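Local coordinates for protein SusD homolog (Bacteroides thetaiotaomicron VPI-5482, PDB 3FDH) that probably binds glycans at the cell surface as a SusD/RagB-family lipoprotein, working with an outer-membrane transporter in sugar uptake, at residues Leu341-Leu346 and Gln414-Gln419; Glu113-Tyr118 and Thr330-Tyr335; Ile374-Lys377 and Gly382-Thr385; Asp184-Gly189 and Leu195-Gly200; Asp129-Gln134 and Ala472-Val477. All coordinates share one frame; numbering follows the deposited sequence.

Contact 1: Leu341-Leu346 and Gln414-Gln419; sequences LKAEAL and QETMIQ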
# COMPACT_ATOMS: atom_id res chain seq x y z
N LEU A 341 -11.67 -6.84 -0.91
CA LEU A 341 -11.26 -8.24 -0.93
C LEU A 341 -12.48 -9.10 -0.87
O LEU A 341 -12.63 -10.11 -1.56
CB LEU A 341 -10.29 -8.57 0.20
CG LEU A 341 -8.83 -8.17 -0.01
CD1 LEU A 341 -8.02 -8.14 1.29
CD2 LEU A 341 -8.25 -9.13 -1.03
N LYS A 342 -13.39 -8.68 -0.02
CA LYS A 342 -14.67 -9.41 0.17
C LYS A 342 -15.46 -9.43 -1.14
O LYS A 342 -15.96 -10.45 -1.60
CB LYS A 342 -15.50 -8.71 1.21
CG LYS A 342 -16.82 -9.45 1.58
CD LYS A 342 -17.54 -8.80 2.74
CE LYS A 342 -18.86 -9.49 2.99
NZ LYS A 342 -19.61 -8.96 4.18
N ALA A 343 -15.56 -8.26 -1.74
CA ALA A 343 -16.23 -8.09 -3.04
C ALA A 343 -15.54 -8.91 -4.15
O ALA A 343 -16.20 -9.57 -4.96
CB ALA A 343 -16.29 -6.58 -3.43
N GLU A 344 -14.22 -8.88 -4.17
CA GLU A 344 -13.48 -9.61 -5.20
C GLU A 344 -13.74 -11.13 -5.04
O GLU A 344 -13.92 -11.90 -6.00
CB GLU A 344 -11.99 -9.36 -5.13
CG GLU A 344 -11.27 -10.14 -6.20
CD GLU A 344 -9.81 -9.96 -6.20
OE1 GLU A 344 -9.29 -9.25 -5.28
OE2 GLU A 344 -9.21 -10.49 -7.19
N ALA A 345 -13.72 -11.56 -3.79
CA ALA A 345 -13.96 -12.98 -3.50
C ALA A 345 -15.34 -13.41 -3.98
O ALA A 345 -15.50 -14.45 -4.62
CB ALA A 345 -13.77 -13.29 -1.99
N LEU A 346 -16.34 -12.59 -3.71
CA LEU A 346 -17.72 -12.92 -4.14
C LEU A 346 -17.82 -12.93 -5.65
O LEU A 346 -18.37 -13.86 -6.25
CB LEU A 346 -18.74 -11.95 -3.52
CG LEU A 346 -18.96 -12.14 -2.00
CD1 LEU A 346 -19.45 -10.86 -1.39
CD2 LEU A 346 -19.87 -13.31 -1.66
N GLN A 414 -14.54 -6.75 -12.94
CA GLN A 414 -13.83 -5.65 -13.59
C GLN A 414 -14.06 -4.37 -12.82
O GLN A 414 -13.12 -3.66 -12.50
CB GLN A 414 -14.31 -5.45 -15.03
CG GLN A 414 -13.70 -4.24 -15.68
CD GLN A 414 -14.13 -4.07 -17.12
OE1 GLN A 414 -13.72 -4.84 -17.96
NE2 GLN A 414 -14.93 -3.04 -17.41
N GLU A 415 -15.33 -4.09 -12.59
CA GLU A 415 -15.77 -2.88 -11.89
C GLU A 415 -15.26 -2.82 -10.46
O GLU A 415 -14.83 -1.78 -9.96
CB GLU A 415 -17.28 -2.73 -11.94
CG GLU A 415 -17.77 -1.47 -11.27
CD GLU A 415 -17.26 -0.14 -11.91
OE1 GLU A 415 -16.79 -0.09 -13.08
OE2 GLU A 415 -17.36 0.90 -11.22
N THR A 416 -15.32 -3.96 -9.80
CA THR A 416 -14.82 -4.10 -8.45
C THR A 416 -13.34 -3.72 -8.37
O THR A 416 -12.93 -2.99 -7.50
CB THR A 416 -15.06 -5.54 -7.87
OG1 THR A 416 -16.49 -5.76 -7.78
CG2 THR A 416 -14.36 -5.74 -6.46
N MSE A 417 -12.53 -4.16 -9.32
CA MSE A 417 -11.12 -3.92 -9.20
C MSE A 417 -10.76 -2.49 -9.61
O MSE A 417 -9.80 -1.90 -9.08
CB MSE A 417 -10.37 -4.94 -10.01
CG MSE A 417 -10.66 -6.41 -9.63
SE MSE A 417 -10.30 -6.71 -7.76
CE MSE A 417 -8.42 -6.27 -7.80
N ILE A 418 -11.55 -1.95 -10.55
CA ILE A 418 -11.41 -0.51 -10.93
C ILE A 418 -11.68 0.36 -9.70
O ILE A 418 -10.95 1.30 -9.40
CB ILE A 418 -12.31 -0.10 -12.11
CG1 ILE A 418 -11.81 -0.76 -13.41
CG2 ILE A 418 -12.27 1.41 -12.27
CD1 ILE A 418 -12.74 -0.61 -14.67
N GLN A 419 -12.73 0.01 -8.98
CA GLN A 419 -13.11 0.73 -7.78
C GLN A 419 -12.07 0.58 -6.67
O GLN A 419 -11.79 1.53 -5.94
CB GLN A 419 -14.55 0.36 -7.30
CG GLN A 419 -15.66 0.87 -8.24
CD GLN A 419 -15.62 2.40 -8.47
OE1 GLN A 419 -15.39 3.18 -7.53
NE2 GLN A 419 -15.86 2.83 -9.70
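T416 meets A343 methyl to methyl, and beside them the selenium of M417, a selenomethionine, lies against the carboxylate end of E344. The packed part of the contact has two halves, all four residues being buried. In the first, T416 CG2 sits 3.7 Å from A343 CB and 3.9 Å from the backbone N of E344, so one methyl fills the step between two consecutive residues of the facing helix. It gets there because CG2 stands anti to the backbone N of T416 (chi1 -64°), which leaves OG1 to turn back and hydrogen-bond to the carbonyl oxygen of P412 in its own helix. The two helical segments run almost antiparallel, at 164°, with axes 9.6 Å apart at closest approach. Such antiparallel packing of helices is the building principle of the TPR-like, helix-rich SusD fold, and the small A343 and T416 fit between them, with A356 and L357 of helix 354-379 adjoining. In the second half E344 is fully extended, whereas M417 bends at chi2 and chi3, bringing SE within 3.6 Å of E344 CD and 3.7 Å of E344 OE1. This is van der Waals contact across obliquely set chains. The buried carboxylate is paired elsewhere: its OE2 makes salt bridges to R348 and R440, which would favour the charged form. The loose side is that of K342 and Q414, which are partly exposed and do not touch the facing helix.

Contact 2: Glu113-Tyr118 and Thr330-Tyr335; sequences EVMAAY and TLLMSY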
# COMPACT_ATOMS: atom_id res chain seq x y z
N GLU A 113 4.73 -10.64 15.81
CA GLU A 113 4.60 -11.72 14.82
C GLU A 113 3.84 -11.19 13.61
O GLU A 113 4.18 -11.47 12.46
CB GLU A 113 3.92 -12.96 15.42
CG GLU A 113 4.92 -13.75 16.27
CD GLU A 113 4.31 -14.77 17.23
OE1 GLU A 113 3.13 -14.62 17.60
OE2 GLU A 113 5.05 -15.69 17.67
N VAL A 114 2.86 -10.35 13.88
CA VAL A 114 2.10 -9.69 12.82
C VAL A 114 3.03 -8.73 12.04
O VAL A 114 3.01 -8.65 10.81
CB VAL A 114 0.86 -8.94 13.37
CG1 VAL A 114 0.20 -8.04 12.25
CG2 VAL A 114 -0.15 -9.94 13.96
N MSE A 115 3.89 -8.01 12.75
CA MSE A 115 4.77 -7.08 12.04
C MSE A 115 5.81 -7.84 11.26
O MSE A 115 6.28 -7.38 10.22
CB MSE A 115 5.47 -6.09 12.98
CG MSE A 115 4.56 -5.13 13.70
SE MSE A 115 4.01 -3.79 12.45
CE MSE A 115 2.29 -4.40 11.93
N ALA A 116 6.16 -9.02 11.76
CA ALA A 116 7.19 -9.85 11.08
C ALA A 116 6.58 -10.31 9.75
O ALA A 116 7.22 -10.29 8.70
CB ALA A 116 7.60 -11.03 11.93
N ALA A 117 5.33 -10.74 9.83
CA ALA A 117 4.61 -11.23 8.67
C ALA A 117 4.51 -10.13 7.64
O ALA A 117 4.71 -10.34 6.45
CB ALA A 117 3.20 -11.72 9.06
N TYR A 118 4.20 -8.95 8.13
CA TYR A 118 3.96 -7.80 7.26
C TYR A 118 5.20 -7.45 6.48
O TYR A 118 5.14 -7.18 5.28
CB TYR A 118 3.45 -6.59 8.07
CG TYR A 118 2.75 -5.56 7.23
CD1 TYR A 118 3.48 -4.65 6.47
CD2 TYR A 118 1.38 -5.47 7.21
CE1 TYR A 118 2.85 -3.68 5.69
CE2 TYR A 118 0.75 -4.51 6.44
CZ TYR A 118 1.49 -3.61 5.69
OH TYR A 118 0.84 -2.65 4.93
N THR A 330 -1.31 6.66 8.11
CA THR A 330 -0.77 5.65 7.24
C THR A 330 -1.58 4.40 7.52
O THR A 330 -1.64 3.90 8.65
CB THR A 330 0.72 5.36 7.47
OG1 THR A 330 1.50 6.50 7.10
CG2 THR A 330 1.15 4.15 6.65
N LEU A 331 -2.23 3.92 6.47
CA LEU A 331 -3.09 2.73 6.57
C LEU A 331 -2.28 1.46 6.18
O LEU A 331 -1.96 1.21 5.00
CB LEU A 331 -4.37 2.92 5.72
CG LEU A 331 -5.23 4.13 6.10
CD1 LEU A 331 -6.50 4.19 5.22
CD2 LEU A 331 -5.52 4.12 7.56
N LEU A 332 -1.90 0.68 7.20
CA LEU A 332 -1.20 -0.60 7.01
C LEU A 332 -2.18 -1.54 6.34
O LEU A 332 -1.80 -2.40 5.54
CB LEU A 332 -0.62 -1.18 8.27
CG LEU A 332 0.59 -0.44 8.84
CD1 LEU A 332 1.17 -1.18 10.08
CD2 LEU A 332 1.69 -0.27 7.80
N MSE A 333 -3.46 -1.36 6.67
CA MSE A 333 -4.51 -2.08 5.96
C MSE A 333 -5.82 -1.46 6.29
O MSE A 333 -6.20 -1.36 7.47
CB MSE A 333 -4.49 -3.59 6.23
CG MSE A 333 -5.35 -4.36 5.18
SE MSE A 333 -5.71 -6.22 5.61
CE MSE A 333 -7.11 -6.47 4.30
N SER A 334 -6.48 -0.99 5.23
CA SER A 334 -7.76 -0.28 5.36
C SER A 334 -9.00 -1.15 5.37
O SER A 334 -9.03 -2.28 4.88
CB SER A 334 -7.89 0.76 4.28
OG SER A 334 -7.98 0.15 3.01
N TYR A 335 -10.04 -0.57 5.96
CA TYR A 335 -11.31 -1.22 5.96
C TYR A 335 -11.80 -1.35 4.53
O TYR A 335 -12.33 -2.38 4.13
CB TYR A 335 -12.32 -0.45 6.80
CG TYR A 335 -13.75 -0.97 6.73
CD1 TYR A 335 -14.11 -2.21 7.21
CD2 TYR A 335 -14.76 -0.17 6.20
CE1 TYR A 335 -15.42 -2.65 7.12
CE2 TYR A 335 -16.07 -0.59 6.14
CZ TYR A 335 -16.40 -1.82 6.60
OH TYR A 335 -17.73 -2.20 6.54
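Y118 reaches from helix 106-127 to the corner at L332 and ends in a hydrogen bond to that residue's backbone. Its CB points toward the 330-335 segment, and with CG anti to the backbone N (chi1 -161°) the ring is carried from the helix toward L332. Along the ring, CE1 comes to 4.2 Å from L332 CD2. On the other edge CE2 is 4.0 Å from L332 CB; CZ, at the end of the ring, lies 4.0 Å from L332 CD2. At the tip, OH donates to L332 O at 2.7 Å. That oxygen lies at the ring edge, near the ring plane, and the donor approaches it in the carbonyl plane on a lone pair, with a C=O...donor angle of 121°. The acceptor belongs to a classic beta bulge: L332 and M333 both face A238 of strand 238-240, where the chain turns a corner after strand 330-331. R204 of helix 191-208 adds weak hydrogen bonds to both L332 O and Y118 OH, so the buried polar pair has a charged neighbour. The leucine also receives M115, a selenomethionine one turn back along the helix. The M115 side chain crosses that of L332 at about a right angle, and M115 CE touches L332 CD1 at 3.9 Å.

Contact 3: Ile374-Lys377 and Gly382-Thr385; sequences IAIK and GLNT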
# COMPACT_ATOMS: atom_id res chain seq x y z
N ILE A 374 -7.89 17.39 5.34
CA ILE A 374 -6.65 17.63 6.09
C ILE A 374 -5.76 18.55 5.24
O ILE A 374 -5.14 19.51 5.73
CB ILE A 374 -5.92 16.30 6.43
CG1 ILE A 374 -6.65 15.59 7.59
CG2 ILE A 374 -4.47 16.53 6.81
CD1 ILE A 374 -6.17 14.12 7.81
N ALA A 375 -5.73 18.25 3.95
CA ALA A 375 -4.86 18.96 2.99
C ALA A 375 -5.28 20.40 2.79
O ALA A 375 -4.44 21.30 2.75
CB ALA A 375 -4.76 18.23 1.66
N ILE A 376 -6.59 20.61 2.69
CA ILE A 376 -7.18 21.94 2.55
C ILE A 376 -6.87 22.76 3.79
O ILE A 376 -6.48 23.92 3.70
CB ILE A 376 -8.71 21.86 2.26
CG1 ILE A 376 -8.95 21.27 0.86
CG2 ILE A 376 -9.38 23.25 2.41
CD1 ILE A 376 -10.38 20.89 0.57
N LYS A 377 -6.99 22.13 4.95
CA LYS A 377 -6.75 22.84 6.19
C LYS A 377 -5.26 23.21 6.23
O LYS A 377 -4.90 24.34 6.48
CB LYS A 377 -7.16 22.01 7.43
CG LYS A 377 -7.10 22.76 8.77
CD LYS A 377 -7.06 21.78 9.93
CE LYS A 377 -7.16 22.44 11.32
NZ LYS A 377 -8.58 22.69 11.75
N GLY A 382 -3.03 29.41 1.34
CA GLY A 382 -2.26 29.08 0.15
C GLY A 382 -3.14 28.48 -0.95
O GLY A 382 -2.71 28.15 -2.08
N LEU A 383 -4.42 28.37 -0.63
CA LEU A 383 -5.34 27.70 -1.54
C LEU A 383 -6.66 28.40 -1.66
O LEU A 383 -7.21 28.89 -0.69
CB LEU A 383 -5.61 26.25 -1.07
CG LEU A 383 -6.67 25.44 -1.83
CD1 LEU A 383 -6.18 25.03 -3.20
CD2 LEU A 383 -7.13 24.18 -1.07
N ASN A 384 -7.12 28.46 -2.90
CA ASN A 384 -8.48 28.90 -3.26
C ASN A 384 -9.27 27.62 -3.48
O ASN A 384 -8.94 26.83 -4.37
CB ASN A 384 -8.53 29.65 -4.60
CG ASN A 384 -7.94 31.04 -4.55
OD1 ASN A 384 -8.08 31.77 -3.56
ND2 ASN A 384 -7.35 31.44 -5.67
N THR A 385 -10.27 27.35 -2.67
CA THR A 385 -11.08 26.16 -2.87
C THR A 385 -12.09 26.41 -3.99
O THR A 385 -12.30 27.55 -4.44
CB THR A 385 -11.84 25.76 -1.61
OG1 THR A 385 -12.60 26.89 -1.19
CG2 THR A 385 -10.92 25.37 -0.49
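The first torsion of I376 (chi1 -69°) sets its two branches to separate tasks: CG1 lies beside the backbone N and faces L383, while CG2, anti to that N, is left to meet T385. L383 points its side chain toward the helix, and its CD2 comes to 3.9 Å from I376 CG1. On T385, chi1 of 55° places OG1 between the backbone N and the carbonyl carbon, which gives the methyl to the contact: T385 CG2 is 3.9 Å from I376 CG2. One isoleucine near the end of helix 354-379 therefore packs on two residues of the chain that returns after it, a helix-to-strand connection with three residues between the helix end and the strand. Strand 383-384 pairs in parallel with strand 292-293, and backbone hydrogen bonds join G382 and N384 to R292, and N384 also to Q294. The two meetings differ in geometry. I376 and L383 pass obliquely, whereas I376 and T385 are set at about a right angle. Burial is graded as well: L383 is buried, I376 is partly exposed, and T385 lies at the surface. F284 of strand 283-284 touches both I376 and L383, and Q294 lies against I376 and T385.

Contact 4: Asp184-Gly189 and Leu195-Gly200; sequences DFLYAG and LKFAYG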
# COMPACT_ATOMS: atom_id res chain seq x y z
N ASP A 184 2.25 0.67 21.60
CA ASP A 184 1.43 0.14 20.49
C ASP A 184 0.74 1.31 19.78
O ASP A 184 -0.37 1.73 20.13
CB ASP A 184 0.39 -0.86 21.00
CG ASP A 184 -0.53 -1.34 19.89
OD1 ASP A 184 -0.24 -0.99 18.71
OD2 ASP A 184 -1.54 -2.01 20.20
N PHE A 185 1.47 1.87 18.84
CA PHE A 185 1.01 3.03 18.07
C PHE A 185 -0.08 2.67 17.06
O PHE A 185 -0.65 3.53 16.39
CB PHE A 185 2.17 3.72 17.33
CG PHE A 185 3.23 4.26 18.24
CD1 PHE A 185 2.88 5.03 19.34
CD2 PHE A 185 4.57 4.03 17.96
CE1 PHE A 185 3.87 5.53 20.16
CE2 PHE A 185 5.54 4.53 18.77
CZ PHE A 185 5.21 5.28 19.87
N LEU A 186 -0.38 1.39 16.96
CA LEU A 186 -1.40 0.96 16.02
C LEU A 186 -2.73 0.87 16.75
O LEU A 186 -3.70 1.53 16.37
CB LEU A 186 -1.02 -0.36 15.39
CG LEU A 186 -1.42 -0.56 13.95
CD1 LEU A 186 -0.76 0.56 13.07
CD2 LEU A 186 -0.99 -1.96 13.52
N TYR A 187 -2.76 0.13 17.85
CA TYR A 187 -4.02 -0.15 18.54
C TYR A 187 -4.07 0.10 20.06
O TYR A 187 -5.03 -0.25 20.72
CB TYR A 187 -4.47 -1.57 18.24
CG TYR A 187 -4.91 -1.83 16.81
CD1 TYR A 187 -5.98 -1.17 16.25
CD2 TYR A 187 -4.31 -2.81 16.07
CE1 TYR A 187 -6.43 -1.48 14.99
CE2 TYR A 187 -4.75 -3.13 14.81
CZ TYR A 187 -5.79 -2.44 14.26
OH TYR A 187 -6.24 -2.77 13.01
N ALA A 188 -3.03 0.71 20.60
CA ALA A 188 -3.05 1.09 22.02
C ALA A 188 -3.33 -0.08 22.94
O ALA A 188 -4.03 0.04 23.96
CB ALA A 188 -4.06 2.22 22.26
N GLY A 189 -2.78 -1.21 22.54
CA GLY A 189 -2.82 -2.44 23.35
C GLY A 189 -4.04 -3.33 23.20
O GLY A 189 -4.16 -4.35 23.87
N LEU A 195 -6.03 -8.89 16.40
CA LEU A 195 -6.48 -10.20 15.93
C LEU A 195 -7.25 -9.98 14.62
O LEU A 195 -7.08 -10.71 13.64
CB LEU A 195 -7.34 -10.88 17.03
CG LEU A 195 -7.68 -12.36 16.86
CD1 LEU A 195 -6.41 -13.21 16.86
CD2 LEU A 195 -8.56 -12.73 18.04
N LYS A 196 -8.06 -8.93 14.60
CA LYS A 196 -8.81 -8.58 13.37
C LYS A 196 -7.87 -8.24 12.22
O LYS A 196 -8.09 -8.60 11.07
CB LYS A 196 -9.76 -7.42 13.61
CG LYS A 196 -10.94 -7.77 14.42
CD LYS A 196 -11.83 -6.58 14.60
CE LYS A 196 -13.09 -6.95 15.32
NZ LYS A 196 -13.83 -5.71 15.71
N PHE A 197 -6.82 -7.52 12.57
CA PHE A 197 -5.76 -7.11 11.63
C PHE A 197 -5.09 -8.37 11.09
O PHE A 197 -4.89 -8.54 9.88
CB PHE A 197 -4.78 -6.13 12.33
CG PHE A 197 -3.62 -5.65 11.49
CD1 PHE A 197 -3.71 -5.53 10.09
CD2 PHE A 197 -2.45 -5.23 12.12
CE1 PHE A 197 -2.60 -5.07 9.33
CE2 PHE A 197 -1.37 -4.75 11.38
CZ PHE A 197 -1.47 -4.64 10.00
N ALA A 198 -4.77 -9.31 11.98
CA ALA A 198 -4.11 -10.57 11.52
C ALA A 198 -4.99 -11.32 10.50
O ALA A 198 -4.51 -11.83 9.50
CB ALA A 198 -3.79 -11.49 12.71
N TYR A 199 -6.28 -11.38 10.76
CA TYR A 199 -7.22 -12.06 9.83
C TYR A 199 -7.35 -11.30 8.55
O TYR A 199 -7.56 -11.87 7.49
CB TYR A 199 -8.61 -12.27 10.45
CG TYR A 199 -8.65 -13.52 11.28
CD1 TYR A 199 -8.56 -14.78 10.69
CD2 TYR A 199 -8.75 -13.44 12.66
CE1 TYR A 199 -8.57 -15.92 11.44
CE2 TYR A 199 -8.78 -14.60 13.43
CZ TYR A 199 -8.68 -15.82 12.82
OH TYR A 199 -8.71 -16.95 13.60
N GLY A 200 -7.24 -9.99 8.65
CA GLY A 200 -7.34 -9.11 7.48
C GLY A 200 -6.19 -9.41 6.60
O GLY A 200 -6.34 -9.52 5.35
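F197 is approached by two neighbouring residues of the 184-189 loop, L186 at its ring and Y187 at its root. L186 CD2 comes to 3.5 Å from F197 CE2 and 3.8 Å from F197 CD2, with the two side chains at about a right angle. Y187 meets the base of the side chain: its OH is 3.7 Å from F197 CB, and its CE2 lies 3.9 Å from the same atom, which sits at the edge of the tyrosine ring, near its plane. The extended setting of F197, CG anti to the backbone N (chi1 178°), directs the ring off helix 191-208, where V114, M115 and Y118 of helix 106-127 also touch it. Y187 is fixed from outside the pair as well, by a hydrogen bond from its OH to the carbonyl oxygen of D236 and by an edge-to-face stack with W194. Behind these residues stands D184, whose carboxylate organises the loop. OD1 accepts from L186 N and, at 2.9 Å and nearly straight (174°), from Y187 N; both donors come from the same face, above the carboxylate plane. OD2 takes G189 N at 2.8 Å and also W194 NE1 of the helix, so a single aspartate sets the backbone of both contacting residues and joins the loop to the helix that follows. The pattern at OD1 is that of an Asx turn extended into an Asx motif, here just ahead of helix 191-208.

Contact 5: Asp129-Gln134 and Ala472-Val477; sequences DAPCSQ and AANPEV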
# COMPACT_ATOMS: atom_id res chain seq x y z
N ASP A 129 11.96 -13.76 -4.79
CA ASP A 129 12.83 -14.66 -4.05
C ASP A 129 13.87 -13.79 -3.37
O ASP A 129 14.42 -12.86 -4.00
CB ASP A 129 13.54 -15.63 -4.96
CG ASP A 129 12.61 -16.70 -5.53
OD1 ASP A 129 11.37 -16.57 -5.48
OD2 ASP A 129 13.17 -17.66 -6.04
N ALA A 130 14.21 -14.14 -2.14
CA ALA A 130 15.06 -13.26 -1.34
C ALA A 130 15.41 -13.88 0.01
O ALA A 130 14.74 -14.82 0.47
CB ALA A 130 14.27 -11.90 -1.10
N PRO A 131 16.51 -13.41 0.64
CA PRO A 131 16.83 -13.96 1.95
C PRO A 131 15.72 -13.69 2.93
O PRO A 131 15.06 -12.65 2.85
CB PRO A 131 18.11 -13.22 2.36
CG PRO A 131 18.74 -12.77 1.04
CD PRO A 131 17.58 -12.56 0.09
N CYS A 132 15.49 -14.63 3.82
CA CYS A 132 14.46 -14.45 4.85
C CYS A 132 14.70 -15.35 6.06
O CYS A 132 15.06 -14.90 7.14
CB CYS A 132 13.09 -14.71 4.25
SG CYS A 132 11.71 -14.34 5.36
N SER A 133 14.52 -16.63 5.83
CA SER A 133 14.70 -17.64 6.89
C SER A 133 16.08 -17.59 7.52
O SER A 133 16.26 -17.93 8.68
CB SER A 133 14.45 -19.05 6.32
OG SER A 133 15.50 -19.49 5.46
N GLN A 134 17.06 -17.12 6.75
CA GLN A 134 18.44 -17.07 7.23
C GLN A 134 18.92 -15.65 7.48
O GLN A 134 20.00 -15.45 8.01
CB GLN A 134 19.38 -17.80 6.27
CG GLN A 134 19.07 -19.28 6.24
CD GLN A 134 20.06 -20.10 5.46
OE1 GLN A 134 21.00 -19.58 4.87
NE2 GLN A 134 19.85 -21.42 5.46
N ALA A 472 26.17 -6.61 -3.08
CA ALA A 472 27.59 -6.48 -2.72
C ALA A 472 28.02 -7.62 -1.80
O ALA A 472 29.00 -8.34 -2.05
CB ALA A 472 27.84 -5.17 -2.01
N ALA A 473 27.25 -7.77 -0.74
CA ALA A 473 27.56 -8.71 0.35
C ALA A 473 27.13 -10.15 0.10
O ALA A 473 27.65 -11.06 0.76
CB ALA A 473 26.90 -8.21 1.64
N ASN A 474 26.20 -10.36 -0.83
CA ASN A 474 25.62 -11.69 -1.05
C ASN A 474 25.72 -12.18 -2.50
O ASN A 474 24.98 -11.73 -3.36
CB ASN A 474 24.15 -11.67 -0.58
CG ASN A 474 23.56 -13.07 -0.42
OD1 ASN A 474 23.71 -13.93 -1.28
ND2 ASN A 474 22.85 -13.28 0.69
N PRO A 475 26.65 -13.11 -2.78
CA PRO A 475 26.84 -13.55 -4.16
C PRO A 475 25.60 -14.10 -4.83
O PRO A 475 25.47 -14.05 -6.05
CB PRO A 475 27.91 -14.64 -4.05
CG PRO A 475 28.62 -14.36 -2.76
CD PRO A 475 27.60 -13.75 -1.85
N GLU A 476 24.69 -14.59 -4.00
CA GLU A 476 23.46 -15.22 -4.49
C GLU A 476 22.52 -14.13 -4.97
O GLU A 476 21.88 -14.23 -6.03
CB GLU A 476 22.82 -16.05 -3.39
CG GLU A 476 21.73 -16.97 -3.88
CD GLU A 476 21.38 -18.05 -2.86
OE1 GLU A 476 22.17 -18.27 -1.91
OE2 GLU A 476 20.36 -18.73 -3.07
N VAL A 477 22.49 -13.07 -4.19
CA VAL A 477 21.63 -11.94 -4.50
C VAL A 477 22.26 -11.20 -5.68
O VAL A 477 21.57 -10.70 -6.56
CB VAL A 477 21.44 -11.02 -3.28
CG1 VAL A 477 20.57 -9.81 -3.66
CG2 VAL A 477 20.78 -11.78 -2.13
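Apolar contact joins P131 to V477: CG and CD of the proline ring meet V477 CG2 at 3.9 Å and 4.0 Å respectively. In the valine, chi1 of 178° sets CG1 anti to the backbone N, which leaves CG2 beside that N to face the proline, and the two side chains pass at a slant. M151 of strand 151-152 touches both P131 and V477. A looser van der Waals approach adds N474, whose ND2 is 4.2 Å from P131 CG as the two chains slide past each other in opposite directions. The polar interactions lie on the helical side. N474 stands between helix 468-473 and helix 475-481, the first residue to leave the former and the N-cap of the latter. Its OD1 accepts two backbone N-H groups, from E476 N at 3.0 Å in the carbonyl plane, and from V477 N at 3.3 Å, where the donor lies well above that plane. The same amide gives ND2 to the carbonyl oxygen of P149, so both polar atoms of the amide are engaged and its rotation is defined. Backbone pairing lies on the other side, where the short, weakly bonded strand at about 130-131 runs antiparallel to strand 151-152 through a bond between A130 and D152.

How the contacts relate
After several earlier helices, helix 106-127 opens contact 2, and strand 130-131 then opens contact 5. Contact 4 closes a short local loop into helix 191-208 and is nested within both longer loops. Contact 2 closes at 330-335 and so crosses contact 5, which closes only at 472-477. After contact 2, contact 1 opens on helix 335-348 and encloses contact 3, a short return from the end of helix 354-379, before closing on helix 412-423; both lie inside contact 5. Contacts 2 and 4 share packing through F197, V114 and M115, their centres about 8 Å apart, and M333 touches L341 of contact 1. Contacts 3 and 5 lie on opposite sides of the chain's centre.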